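Local coordinates for SusD/RagB family nutrient-binding outer membrane lipoprotein (Bacteroides vulgatus, PDB 4F7A) that probably binds mucin O-glycans at the cell surface as a SusD-like lipoprotein of the outer membrane, serving nutrient uptake, at residues A[269-273]-A[274-278]; A[407-410]-A[411-414]. One frame throughout, in Å; residues are numbered along the deposited sequence.

Contact 1: residues A[269-273]-A[274-278]; sequences SVLNG and YEDPR
A Schellman motif ends helix 265-273, with Leu271 and Asn272 offering the carbonyls that Asp276 and Glu275 take up. Asp276 N reaches back to Leu271 O at 3.0 Å in an almost straight bond lying in the carbonyl plane. Inside that loop, Glu275 N bonds to Asn272 O at 3.1 Å, but from above the carbonyl plane. Glu275 is the residue that turns the chain out of the helix, with a positive phi of 49°; a non-glycine residue tolerates this left-handed conformation at some cost, and its charged end can face solvent. One residue earlier, Tyr274 N still makes a helical bond to Val270 O. The side chains of these two residues lie side by side: with CG1 of Val270 anti to the backbone N (chi1 170°), that methyl meets Tyr274 CE2 at 3.6 Å. Beyond the ring, the Tyr274 hydroxyl is hydrogen-bonded to Thr406 O. In this TPR-like, mainly helical SusD fold, a short loop, 274-278, leads from the stop to helix 279-282, and Asp276 caps the turn that leads there. OD1 of Asp276 accepts Arg278 N at 2.9 Å on its anti lone pair and Arg278 NE at 2.9 Å on its syn lone pair, while OD2 takes Arg278 NH2 at 2.8 Å. The guanidinium thus grips the carboxylate side-on, and its other bonds, from NH1 to Ser367 and from NH2 to Gln426, fix its rotation further. With an alanine here instead of Asp276, Arg278 N would probably lose its capping acceptor and the buried guanidinium its carboxylate partner. The methyl Leu271 CD2 packs against the same carboxylate, 3.6 Å from Asp276 OD2.

Contact 2: residues A[407-410]-A[411-414]; sequences TPNF and DDAV
The hydroxyl of Thr407 works in both directions: it donates to the carboxylate of Asp412, five residues on, and accepts from the backbone N of Asn409. The second bond, 3.3 Å from Asn409 N to Thr407 OG1, defines an ST turn, and it leads straight into a type I beta turn from Asn409 to Asp412. Threonine suits the place because its OG1, set between the backbone N and the carbonyl carbon (chi1 64°), faces the chain ahead. Asp412 OD2 receives it at 2.8 Å on the anti side, the two side chains crossing at about a right angle. The beta turn is closed by Asp412 N, 3.1 Å from Asn409 O, with the donor well above the carbonyl plane. Asn409 adds a side-chain bond: its OD1 accepts Asp411 N at 3.1 Å, again from above the amide plane, a short polar link for which an asparagine is the right length. Asn409 and Asp412 are each modelled in two conformers, so the bonds made by their side chains describe one of them. Behind the turn, the ring of Phe410 meets that of Tyr360 on helix 356-371, with the planes at about 35°, and touches Ile423 and Gln419 on helix 416-431. Lys422 NZ donates to the carbonyls of both Thr407 and Asn409, satisfying two backbone oxygens with one ammonium group. Asp411, on the exposed side, holds a water at 2.8 Å from its OD2. Another water bridges Thr407 and Asp412 across the turn, accepting from Thr407 N at 3.0 Å and donating to Asp412 O at 2.8 Å.

Contact 1 and contact 2 lie on the same side of the chain's centre, their own centres about 15 Å apart, and they touch directly through one aromatic residue. Tyr274 CD1 packs on Pro408 CG at 3.5 Å, and Tyr274 OH comes within 4.0 Å of Thr407 C, beside its bond to Thr406 O. The helix end of contact 1 is thereby joined to the start of the 407-414 loop. Both also lean on helix 416-431: residues 270-278 use Gln426 and Ile429, whereas residues 407-413 use Gln419, Lys422 and Ile423, closer to its start. With no glycan-binding residue identified among them, the two contacts are best read as packing within the fold.

Contact 1: residues A[269-273]-A[274-278]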
ATOM      1  N   SER A 269      14.041   4.085  13.684  1.00 10.08           N
ATOM      2  CA  SER A 269      14.058   5.418  14.289  1.00 12.83           C
ATOM      3  C   SER A 269      12.736   5.764  14.985  1.00 13.15           C
ATOM      4  O   SER A 269      12.733   6.204  16.135  1.00 12.37           O
ATOM      5  CB  SER A 269      14.378   6.486  13.240  1.00 12.92           C
ATOM      6  OG  SER A 269      14.198   7.771  13.787  1.00 11.24           O
ATOM      7  N   VAL A 270      11.630   5.556  14.265  1.00 12.73           N
ATOM      8  CA  VAL A 270      10.314   5.876  14.760  1.00 13.85           C
ATOM      9  C   VAL A 270       9.902   4.978  15.933  1.00 12.19           C
ATOM     10  O   VAL A 270       9.509   5.463  16.983  1.00 11.35           O
ATOM     11  CB  VAL A 270       9.255   5.844  13.601  1.00 13.05           C
ATOM     12  CG1 VAL A 270       7.859   5.929  14.145  1.00 10.77           C
ATOM     13  CG2 VAL A 270       9.543   6.963  12.595  1.00 13.49           C
ATOM     14  N   LEU A 271       9.970   3.671  15.753  1.00 11.04           N
ATOM     15  CA  LEU A 271       9.457   2.782  16.761  1.00 12.14           C
ATOM     16  C   LEU A 271      10.323   2.795  18.031  1.00 13.28           C
ATOM     17  O   LEU A 271       9.790   2.718  19.144  1.00 11.43           O
ATOM     18  CB  LEU A 271       9.284   1.382  16.181  1.00 12.31           C
ATOM     19  CG  LEU A 271       8.242   1.196  15.063  1.00 13.08           C
ATOM     20  CD1 LEU A 271       8.195  -0.294  14.592  1.00 10.06           C
ATOM     21  CD2 LEU A 271       6.869   1.643  15.474  1.00 15.19           C
ATOM     22  N   ASN A 272      11.644   2.928  17.884  1.00 13.94           N
ATOM     23  CA  ASN A 272      12.507   3.062  19.069  1.00 15.41           C
ATOM     24  C   ASN A 272      12.226   4.373  19.806  1.00 14.41           C
ATOM     25  O   ASN A 272      12.068   4.385  21.020  1.00 12.68           O
ATOM     26  CB  ASN A 272      13.999   3.039  18.716  1.00 16.14           C
ATOM     27  CG  ASN A 272      14.525   1.631  18.478  1.00 23.24           C
ATOM     28  OD1 ASN A 272      14.290   0.743  19.288  1.00 19.71           O
ATOM     29  ND2 ASN A 272      15.299   1.446  17.396  1.00 14.51           N
ATOM     30  N   GLY A 273      12.200   5.481  19.088  1.00 13.46           N
ATOM     31  CA  GLY A 273      12.025   6.780  19.754  1.00 11.94           C
ATOM     32  C   GLY A 273      10.663   6.953  20.418  1.00 13.85           C
ATOM     33  O   GLY A 273      10.555   7.567  21.474  1.00 14.69           O
ATOM     34  N   TYR A 274       9.629   6.400  19.801  1.00 10.86           N
ATOM     35  CA  TYR A 274       8.280   6.419  20.375  1.00 12.73           C
ATOM     36  C   TYR A 274       8.071   5.363  21.474  1.00 14.48           C
ATOM     37  O   TYR A 274       7.001   5.296  22.077  1.00 13.73           O
ATOM     38  CB  TYR A 274       7.251   6.211  19.268  1.00 11.71           C
ATOM     39  CG  TYR A 274       7.020   7.357  18.299  1.00 12.13           C
ATOM     40  CD1 TYR A 274       7.538   8.630  18.524  1.00 11.99           C
ATOM     41  CD2 TYR A 274       6.241   7.172  17.164  1.00 12.11           C
ATOM     42  CE1 TYR A 274       7.303   9.662  17.635  1.00 12.40           C
ATOM     43  CE2 TYR A 274       6.000   8.188  16.271  1.00 13.99           C
ATOM     44  CZ  TYR A 274       6.519   9.453  16.530  1.00 14.02           C
ATOM     45  OH  TYR A 274       6.260  10.488  15.684  1.00 13.14           O
ATOM     46  N   GLU A 275       9.084   4.519  21.714  1.00 16.08           N
ATOM     47  CA  GLU A 275       8.991   3.397  22.655  1.00 16.13           C
ATOM     48  C   GLU A 275       7.728   2.623  22.360  1.00 15.22           C
ATOM     49  O   GLU A 275       6.924   2.330  23.240  1.00 13.38           O
ATOM     50  CB  GLU A 275       9.063   3.890  24.120  1.00 19.10           C
ATOM     51  CG  GLU A 275      10.407   4.570  24.407  1.00 24.06           C
ATOM     52  CD  GLU A 275      10.663   4.846  25.892  1.00 39.72           C
ATOM     53  OE1 GLU A 275       9.780   5.395  26.570  1.00 43.32           O
ATOM     54  OE2 GLU A 275      11.769   4.543  26.364  1.00 49.69           O
ATOM     55  N   ASP A 276       7.562   2.308  21.083  1.00 13.27           N
ATOM     56  CA  ASP A 276       6.293   1.823  20.566  1.00 12.70           C
ATOM     57  C   ASP A 276       6.159   0.340  20.894  1.00 14.36           C
ATOM     58  O   ASP A 276       7.030  -0.454  20.539  1.00 13.55           O
ATOM     59  CB  ASP A 276       6.239   2.075  19.063  1.00 11.31           C
ATOM     60  CG  ASP A 276       4.870   1.960  18.491  1.00 12.52           C
ATOM     61  OD1 ASP A 276       4.210   0.905  18.699  1.00 12.39           O
ATOM     62  OD2 ASP A 276       4.457   2.924  17.793  1.00 11.50           O
ATOM     63  N   PRO A 277       5.046  -0.048  21.543  1.00 14.02           N
ATOM     64  CA  PRO A 277       4.895  -1.466  21.893  1.00 14.26           C
ATOM     65  C   PRO A 277       4.697  -2.381  20.699  1.00 15.80           C
ATOM     66  O   PRO A 277       4.731  -3.609  20.864  1.00 15.16           O
ATOM     67  CB  PRO A 277       3.655  -1.497  22.778  1.00 16.89           C
ATOM     68  CG  PRO A 277       2.906  -0.311  22.436  1.00 16.92           C
ATOM     69  CD  PRO A 277       3.883   0.748  21.953  1.00 15.44           C
ATOM     70  N   ARG A 278       4.479  -1.821  19.503  1.00 11.11           N
ATOM     71  CA  ARG A 278       4.411  -2.665  18.319  1.00 12.32           C
ATOM     72  C   ARG A 278       5.813  -3.106  17.832  1.00 16.36           C
ATOM     73  O   ARG A 278       5.918  -4.005  16.981  1.00 15.17           O
ATOM     74  CB  ARG A 278       3.659  -1.956  17.197  1.00 10.66           C
ATOM     75  CG  ARG A 278       2.175  -1.759  17.468  1.00 11.15           C
ATOM     76  CD  ARG A 278       1.554  -0.692  16.571  1.00 10.03           C
ATOM     77  NE  ARG A 278       1.984   0.672  16.891  1.00  8.65           N
ATOM     78  CZ  ARG A 278       1.376   1.774  16.424  1.00 10.73           C
ATOM     79  NH1 ARG A 278       0.314   1.686  15.626  1.00 11.02           N
ATOM     80  NH2 ARG A 278       1.827   2.973  16.755  1.00 11.65           N
TER

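Contact 2: residues A[407-410]-A[411-414]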
ATOM      1  N   THR A 407       6.032  14.065  18.018  1.00 13.18           N
ATOM      2  CA  THR A 407       5.732  13.042  19.044  1.00 14.14           C
ATOM      3  C   THR A 407       4.424  12.321  18.705  1.00 12.67           C
ATOM      4  O   THR A 407       3.693  12.745  17.785  1.00 12.82           O
ATOM      5  CB  THR A 407       5.552  13.703  20.408  1.00 14.88           C
ATOM      6  OG1 THR A 407       4.406  14.559  20.362  1.00 15.16           O
ATOM      7  CG2 THR A 407       6.801  14.550  20.813  1.00 17.44           C
ATOM      8  N   PRO A 408       4.084  11.270  19.465  1.00 13.38           N
ATOM      9  CA  PRO A 408       2.767  10.687  19.237  1.00 11.80           C
ATOM     10  C   PRO A 408       1.601  11.500  19.778  1.00 13.53           C
ATOM     11  O   PRO A 408       0.465  11.208  19.452  1.00 14.53           O
ATOM     12  CB  PRO A 408       2.862   9.356  19.984  1.00 13.49           C
ATOM     13  CG  PRO A 408       4.373   9.072  20.053  1.00 13.96           C
ATOM     14  CD  PRO A 408       4.870  10.430  20.392  1.00 13.36           C
ATOM     15  N   ASN A 409       1.879  12.485  20.620  1.00 13.55           N
ATOM     16  CA  ASN A 409       0.810  13.264  21.248  0.67 14.60           C
ATOM     17  C   ASN A 409       0.232  14.306  20.279  1.00 13.09           C
ATOM     18  O   ASN A 409       0.923  15.228  19.806  1.00 14.05           O
ATOM     19  CB  ASN A 409       1.333  13.916  22.508  0.67 14.26           C
ATOM     20  CG  ASN A 409       0.243  14.541  23.334  0.67 21.16           C
ATOM     21  OD1 ASN A 409      -0.894  14.715  22.869  0.67 20.27           O
ATOM     22  ND2 ASN A 409       0.575  14.877  24.577  0.67 15.59           N
ATOM     23  N   PHE A 410      -1.031  14.139  19.956  1.00 13.63           N
ATOM     24  CA  PHE A 410      -1.666  14.979  18.925  1.00 13.33           C
ATOM     25  C   PHE A 410      -1.672  16.452  19.329  1.00 15.94           C
ATOM     26  O   PHE A 410      -1.548  17.343  18.460  1.00 16.75           O
ATOM     27  CB  PHE A 410      -3.087  14.484  18.632  1.00 12.13           C
ATOM     28  CG  PHE A 410      -3.663  15.018  17.330  1.00 13.09           C
ATOM     29  CD1 PHE A 410      -3.184  14.556  16.112  1.00 11.58           C
ATOM     30  CD2 PHE A 410      -4.655  15.984  17.324  1.00 15.18           C
ATOM     31  CE1 PHE A 410      -3.698  15.044  14.902  1.00 12.49           C
ATOM     32  CE2 PHE A 410      -5.189  16.452  16.110  1.00 15.15           C
ATOM     33  CZ  PHE A 410      -4.694  15.963  14.906  1.00 13.34           C
ATOM     34  N   ASP A 411      -1.820  16.703  20.635  1.00 16.74           N
ATOM     35  CA  ASP A 411      -1.846  18.065  21.175  1.00 18.91           C
ATOM     36  C   ASP A 411      -0.516  18.815  21.055  1.00 20.26           C
ATOM     37  O   ASP A 411      -0.510  20.030  21.147  1.00 22.19           O
ATOM     38  CB  ASP A 411      -2.271  18.093  22.659  1.00 18.45           C
ATOM     39  CG  ASP A 411      -3.700  17.656  22.882  1.00 26.40           C
ATOM     40  OD1 ASP A 411      -4.478  17.516  21.911  1.00 26.20           O
ATOM     41  OD2 ASP A 411      -4.039  17.445  24.060  1.00 30.33           O
ATOM     42  N   ASP A 412       0.588  18.076  20.902  0.50 18.01           N
ATOM     43  CA  ASP A 412       1.906  18.651  20.694  0.50 19.86           C
ATOM     44  C   ASP A 412       2.145  18.982  19.235  0.50 21.72           C
ATOM     45  O   ASP A 412       3.238  18.667  18.739  0.50 22.26           O
ATOM     46  CB  ASP A 412       3.008  17.631  20.965  0.50 20.82           C
ATOM     47  CG  ASP A 412       3.071  17.163  22.369  0.50 16.79           C
ATOM     48  OD1 ASP A 412       2.379  17.710  23.241  0.50 18.08           O
ATOM     49  OD2 ASP A 412       3.858  16.216  22.580  0.50 18.97           O
ATOM     50  N   ALA A 413       1.123  19.423  18.505  1.00 22.23           N
ATOM     51  CA  ALA A 413       1.346  19.968  17.145  1.00 22.01           C
ATOM     52  C   ALA A 413       1.358  21.490  17.215  1.00 28.54           C
ATOM     53  O   ALA A 413       0.477  22.068  17.866  1.00 29.75           O
ATOM     54  CB  ALA A 413       0.274  19.500  16.234  1.00 19.82           C
ATOM     55  N   VAL A 414       2.358  22.115  16.585  1.00 27.18           N
ATOM     56  CA  VAL A 414       2.445  23.577  16.500  1.00 28.98           C
ATOM     57  C   VAL A 414       1.584  24.159  15.365  1.00 24.62           C
ATOM     58  O   VAL A 414       1.282  25.344  15.366  1.00 22.81           O
ATOM     59  CB  VAL A 414       3.906  24.073  16.365  1.00 29.79           C
ATOM     60  CG1 VAL A 414       4.752  23.570  17.544  1.00 42.18           C
ATOM     61  CG2 VAL A 414       4.540  23.659  15.063  1.00 28.53           C
TER
HETATM   62  O   HOH W   1       5.430  17.002  18.330  1.00 15.33           O
HETATM   63  O   HOH W   2      -2.275  16.166  25.890  1.00 36.58           O